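Local atomic coordinates of carboxymuconolactone decarboxylase family protein (Thermotoga maritima, PDB entry 1VKE), a protein that is a member of the carboxymuconolactone decarboxylase family, possibly acting as a peroxiredoxin-type oxidoreductase in the antioxidative response. Residues D54-S66 with H78-I92. Residues are numbered along the deposited sequence; the frame is centred on the assembly and turned at random. Where two conformers were deposited one is given.
Sequences DVKTKELMGLVAS and HLVRCVQEGASDEEI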
loop_
_atom_site.group_PDB
_atom_site.type_symbol
_atom_site.label_atom_id
_atom_site.label_comp_id
_atom_site.label_asym_id
_atom_site.label_seq_id
_atom_site.Cartn_x
_atom_site.Cartn_y
_atom_site.Cartn_z
ATOM N N ASP E 54 -12.163 -19.235 16.377
ATOM C CA ASP E 54 -12.128 -18.712 17.722
ATOM C C ASP E 54 -11.454 -17.367 17.807
ATOM O O ASP E 54 -10.868 -16.878 16.818
ATOM C CB ASP E 54 -11.551 -19.702 18.735
ATOM C CG ASP E 54 -10.067 -19.966 18.608
ATOM O OD1 ASP E 54 -9.313 -19.303 17.880
ATOM O OD2 ASP E 54 -9.556 -20.882 19.302
ATOM N N VAL E 55 -11.611 -16.715 18.952
ATOM C CA VAL E 55 -11.135 -15.356 19.052
ATOM C C VAL E 55 -9.610 -15.265 18.903
ATOM O O VAL E 55 -9.079 -14.348 18.213
ATOM C CB VAL E 55 -11.658 -14.641 20.297
ATOM C CG1 VAL E 55 -11.204 -15.338 21.540
ATOM C CG2 VAL E 55 -11.267 -13.184 20.283
ATOM N N LYS E 56 -8.873 -16.212 19.485
ATOM C CA LYS E 56 -7.415 -16.147 19.337
ATOM C C LYS E 56 -7.009 -16.181 17.864
ATOM O O LYS E 56 -6.172 -15.366 17.390
ATOM C CB LYS E 56 -6.732 -17.282 20.093
ATOM C CG LYS E 56 -5.227 -17.185 20.040
ATOM C CD LYS E 56 -4.554 -18.157 20.990
ATOM C CE LYS E 56 -4.634 -19.555 20.544
ATOM N NZ LYS E 56 -3.823 -20.389 21.478
ATOM N N THR E 57 -7.656 -17.057 17.113
ATOM C CA THR E 57 -7.395 -17.206 15.693
ATOM C C THR E 57 -7.707 -15.921 14.952
ATOM O O THR E 57 -6.911 -15.474 14.102
ATOM C CB THR E 57 -8.224 -18.342 15.138
ATOM O OG1 THR E 57 -7.800 -19.595 15.733
ATOM C CG2 THR E 57 -7.973 -18.507 13.644
ATOM N N LYS E 58 -8.886 -15.349 15.226
ATOM C CA LYS E 58 -9.287 -14.114 14.514
ATOM C C LYS E 58 -8.349 -12.941 14.842
ATOM O O LYS E 58 -7.972 -12.145 13.944
ATOM C CB LYS E 58 -10.753 -13.768 14.777
ATOM C CG LYS E 58 -11.737 -14.743 14.186
ATOM C CD LYS E 58 -13.151 -14.232 14.281
ATOM C CE LYS E 58 -14.158 -15.212 13.708
ATOM N NZ LYS E 58 -15.534 -14.670 13.464
ATOM N N GLU E 59 -7.943 -12.837 16.102
ATOM C CA GLU E 59 -7.002 -11.759 16.483
ATOM C C GLU E 59 -5.608 -11.942 15.862
ATOM O O GLU E 59 -4.978 -10.964 15.463
ATOM C CB GLU E 59 -6.966 -11.593 17.992
ATOM C CG GLU E 59 -8.297 -11.101 18.559
ATOM C CD GLU E 59 -8.637 -9.631 18.251
ATOM O OE1 GLU E 59 -7.769 -8.916 17.718
ATOM O OE2 GLU E 59 -9.768 -9.184 18.598
ATOM N N LEU E 60 -5.155 -13.181 15.732
ATOM C CA LEU E 60 -3.931 -13.478 15.002
ATOM C C LEU E 60 -4.067 -13.113 13.517
ATOM O O LEU E 60 -3.145 -12.589 12.907
ATOM C CB LEU E 60 -3.526 -14.931 15.168
ATOM C CG LEU E 60 -2.942 -15.251 16.545
ATOM C CD1 LEU E 60 -3.006 -16.778 16.701
ATOM C CD2 LEU E 60 -1.514 -14.742 16.710
ATOM N N MET E 61 -5.223 -13.346 12.916
ATOM C CA MET E 61 -5.467 -12.863 11.545
ATOM C C MET E 61 -5.455 -11.355 11.435
ATOM O O MET E 61 -4.896 -10.814 10.480
ATOM C CB MET E 61 -6.794 -13.424 11.007
ATOM C CG MET E 61 -6.774 -14.922 10.843
ATOM S SD MET E 61 -8.446 -15.549 10.476
ATOM C CE MET E 61 -7.966 -17.222 10.102
ATOM N N GLY E 62 -6.060 -10.670 12.404
ATOM C CA GLY E 62 -6.003 -9.231 12.449
ATOM C C GLY E 62 -4.530 -8.767 12.490
ATOM O O GLY E 62 -4.118 -7.758 11.872
ATOM N N LEU E 63 -3.726 -9.472 13.279
ATOM C CA LEU E 63 -2.292 -9.133 13.418
ATOM C C LEU E 63 -1.571 -9.287 12.081
ATOM O O LEU E 63 -0.798 -8.392 11.651
ATOM C CB LEU E 63 -1.633 -10.016 14.483
ATOM C CG LEU E 63 -0.139 -9.820 14.709
ATOM C CD1 LEU E 63 0.168 -8.434 15.161
ATOM C CD2 LEU E 63 0.375 -10.788 15.764
ATOM N N VAL E 64 -1.799 -10.410 11.408
ATOM C CA VAL E 64 -1.184 -10.646 10.102
ATOM C C VAL E 64 -1.588 -9.536 9.124
ATOM O O VAL E 64 -0.727 -8.958 8.441
ATOM C CB VAL E 64 -1.542 -12.060 9.553
ATOM C CG1 VAL E 64 -1.121 -12.216 8.090
ATOM C CG2 VAL E 64 -0.848 -13.094 10.430
ATOM N N ALA E 65 -2.900 -9.262 9.024
ATOM C CA ALA E 65 -3.385 -8.263 8.062
ATOM C C ALA E 65 -2.770 -6.890 8.379
ATOM O O ALA E 65 -2.321 -6.181 7.450
ATOM C CB ALA E 65 -4.889 -8.173 8.090
ATOM N N SER E 66 -2.748 -6.519 9.648
ATOM C CA SER E 66 -2.238 -5.199 10.093
ATOM C C SER E 66 -0.745 -5.078 9.853
ATOM O O SER E 66 -0.258 -3.995 9.618
ATOM C CB SER E 66 -2.512 -5.039 11.605
ATOM O OG SER E 66 -3.919 -5.058 11.874
ATOM N N HIS E 78 -4.038 -5.442 17.939
ATOM C CA HIS E 78 -4.186 -6.923 17.853
ATOM C C HIS E 78 -3.199 -7.689 18.729
ATOM O O HIS E 78 -3.514 -8.792 19.193
ATOM C CB HIS E 78 -4.145 -7.358 16.403
ATOM C CG HIS E 78 -5.343 -6.904 15.656
ATOM N ND1 HIS E 78 -6.612 -7.409 15.884
ATOM C CD2 HIS E 78 -5.481 -5.969 14.688
ATOM C CE1 HIS E 78 -7.467 -6.775 15.104
ATOM N NE2 HIS E 78 -6.803 -5.921 14.341
ATOM N N LEU E 79 -2.017 -7.136 18.967
ATOM C CA LEU E 79 -1.090 -7.766 19.906
ATOM C C LEU E 79 -1.708 -7.793 21.280
ATOM O O LEU E 79 -1.629 -8.802 22.000
ATOM C CB LEU E 79 0.265 -7.029 19.992
ATOM C CG LEU E 79 1.284 -7.377 18.909
ATOM C CD1 LEU E 79 2.491 -6.422 18.953
ATOM C CD2 LEU E 79 1.741 -8.850 19.008
ATOM N N VAL E 80 -2.288 -6.678 21.720
ATOM C CA VAL E 80 -2.950 -6.708 23.052
ATOM C C VAL E 80 -3.989 -7.841 23.109
ATOM O O VAL E 80 -4.046 -8.621 24.062
ATOM C CB VAL E 80 -3.598 -5.342 23.408
ATOM C CG1 VAL E 80 -4.386 -5.401 24.677
ATOM C CG2 VAL E 80 -2.527 -4.283 23.493
ATOM N N ARG E 81 -4.843 -7.898 22.081
ATOM C CA ARG E 81 -5.932 -8.873 22.094
ATOM C C ARG E 81 -5.364 -10.287 22.044
ATOM O O ARG E 81 -5.877 -11.201 22.727
ATOM C CB ARG E 81 -6.800 -8.658 20.860
ATOM C CG ARG E 81 -7.590 -7.385 20.875
ATOM C CD ARG E 81 -8.730 -7.415 21.872
ATOM N NE ARG E 81 -9.625 -8.549 21.564
ATOM C CZ ARG E 81 -9.855 -9.598 22.362
ATOM N NH1 ARG E 81 -9.320 -9.673 23.569
ATOM N NH2 ARG E 81 -10.666 -10.560 21.946
ATOM N N CYS E 82 -4.313 -10.512 21.238
ATOM C CA CYS E 82 -3.689 -11.861 21.177
ATOM C C CYS E 82 -3.165 -12.281 22.568
ATOM O O CYS E 82 -3.362 -13.410 23.031
ATOM C CB CYS E 82 -2.533 -11.900 20.204
ATOM S SG CYS E 82 -3.075 -11.859 18.442
ATOM N N VAL E 83 -2.474 -11.375 23.211
ATOM C CA VAL E 83 -1.980 -11.652 24.582
ATOM C C VAL E 83 -3.123 -11.935 25.560
ATOM O O VAL E 83 -3.109 -12.939 26.324
ATOM C CB VAL E 83 -1.088 -10.480 25.084
ATOM C CG1 VAL E 83 -0.780 -10.565 26.571
ATOM C CG2 VAL E 83 0.203 -10.444 24.260
ATOM N N GLN E 84 -4.146 -11.087 25.513
ATOM C CA GLN E 84 -5.338 -11.268 26.373
ATOM C C GLN E 84 -6.004 -12.627 26.175
ATOM O O GLN E 84 -6.496 -13.221 27.122
ATOM C CB GLN E 84 -6.372 -10.162 26.138
ATOM C CG GLN E 84 -5.929 -8.778 26.642
ATOM C CD GLN E 84 -6.941 -7.669 26.357
ATOM O OE1 GLN E 84 -7.616 -7.687 25.327
ATOM N NE2 GLN E 84 -7.054 -6.709 27.284
ATOM N N GLU E 85 -6.013 -13.099 24.939
ATOM C CA GLU E 85 -6.630 -14.364 24.576
ATOM C C GLU E 85 -5.682 -15.555 24.706
ATOM O O GLU E 85 -6.015 -16.668 24.281
ATOM C CB GLU E 85 -7.191 -14.287 23.160
ATOM C CG GLU E 85 -8.325 -13.312 22.974
ATOM C CD GLU E 85 -9.582 -13.662 23.771
ATOM O OE1 GLU E 85 -9.779 -14.845 24.153
ATOM O OE2 GLU E 85 -10.375 -12.728 23.989
ATOM N N GLY E 86 -4.519 -15.338 25.318
ATOM C CA GLY E 86 -3.648 -16.444 25.721
ATOM C C GLY E 86 -2.723 -16.939 24.623
ATOM O O GLY E 86 -2.176 -18.031 24.727
ATOM N N ALA E 87 -2.523 -16.143 23.568
ATOM C CA ALA E 87 -1.555 -16.534 22.550
ATOM C C ALA E 87 -0.152 -16.543 23.130
ATOM O O ALA E 87 0.174 -15.665 23.924
ATOM C CB ALA E 87 -1.603 -15.617 21.346
ATOM N N SER E 88 0.656 -17.516 22.718
ATOM C CA SER E 88 2.080 -17.581 23.121
ATOM C C SER E 88 2.950 -16.758 22.206
ATOM O O SER E 88 2.573 -16.466 21.067
ATOM C CB SER E 88 2.572 -19.021 23.092
ATOM O OG SER E 88 2.666 -19.500 21.759
ATOM N N ASP E 89 4.150 -16.391 22.674
ATOM C CA ASP E 89 5.116 -15.694 21.794
ATOM C C ASP E 89 5.423 -16.517 20.547
ATOM O O ASP E 89 5.496 -15.923 19.458
ATOM C CB ASP E 89 6.432 -15.350 22.498
ATOM C CG ASP E 89 6.283 -14.207 23.510
ATOM O OD1 ASP E 89 5.184 -13.611 23.618
ATOM O OD2 ASP E 89 7.243 -13.806 24.220
ATOM N N GLU E 90 5.543 -17.841 20.706
ATOM C CA GLU E 90 5.767 -18.713 19.555
ATOM C C GLU E 90 4.643 -18.606 18.484
ATOM O O GLU E 90 4.917 -18.538 17.283
ATOM C CB GLU E 90 5.977 -20.169 19.974
ATOM C CG GLU E 90 6.458 -21.026 18.812
ATOM C CD GLU E 90 7.079 -22.361 19.252
ATOM O OE1 GLU E 90 7.221 -22.602 20.483
ATOM O OE2 GLU E 90 7.416 -23.181 18.353
ATOM N N GLU E 91 3.386 -18.616 18.938
ATOM C CA GLU E 91 2.254 -18.499 18.028
ATOM C C GLU E 91 2.292 -17.147 17.334
ATOM O O GLU E 91 2.169 -17.053 16.104
ATOM C CB GLU E 91 0.919 -18.651 18.788
ATOM C CG GLU E 91 0.630 -20.077 19.263
ATOM C CD GLU E 91 -0.612 -20.178 20.142
ATOM O OE1 GLU E 91 -0.793 -19.331 21.056
ATOM O OE2 GLU E 91 -1.378 -21.143 19.965
ATOM N N ILE E 92 2.509 -16.091 18.110
ATOM C CA ILE E 92 2.628 -14.742 17.535
ATOM C C ILE E 92 3.774 -14.642 16.522
ATOM O O ILE E 92 3.573 -14.095 15.432
ATOM C CB ILE E 92 2.778 -13.692 18.667
ATOM C CG1 ILE E 92 1.465 -13.626 19.443
ATOM C CG2 ILE E 92 3.166 -12.331 18.102
ATOM C CD1 ILE E 92 1.583 -12.878 20.795
HETATM O O HOH W 1 -1.432 -20.481 23.224
#
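Glu91 and a water grip Lys56 NZ: Glu91 OE2 takes it at 3.0 Å on its syn side, with a weaker bond to Glu91 OE1, and the water, which accepts from NZ, passes bonds on to Gly86 O and Glu91 OE1. The lysine reaches this salt bridge by a bend at chi3 (73°), after its CD has passed over Ala87. Glu91 is steadied in turn, since its OE1 accepts from Ser88 N at 2.9 Å within the capping box that starts helix 89-103. Just before it, Gly86 closes helix 72-84 in a Schellman motif.

The segments 55-66 and 78-84 run nearly antiparallel, and farther along them Glu59 lies between two donors. His78 ND1 meets Glu59 OE1 at 2.6 Å, nearly in the ring plane, whereas Arg81 NE reaches Glu59 OE2 at 3.0 Å from well above the carboxylate; Arg81 was modelled in two conformers, so this second bond is less certain than the first. Gly62 CA sits 3.8 Å from the His78 ring centroid, squarely over one face, and the imidazole fills a hole among Glu59, Gly62, Leu63 and Ser66. Toward helix 89-103, Leu60 CD2 rests 3.7 Å from Cys82 SG, while Leu63 CD2 touches Leu79 CD2 and Ile92 CG2, each at 4.0 Å.

His78 NE2 and Ser66 OG both bond an unidentified ligand, probably from the crystallisation liquor, that may mark a pocket, and Cys71 and Cys74 form a disulfide at the start of helix 72-84. This glutamate, CXXC and histidine pattern matches the AhpD active site, consistent with Glu59 orienting His78 for proton relay to the cysteine pair.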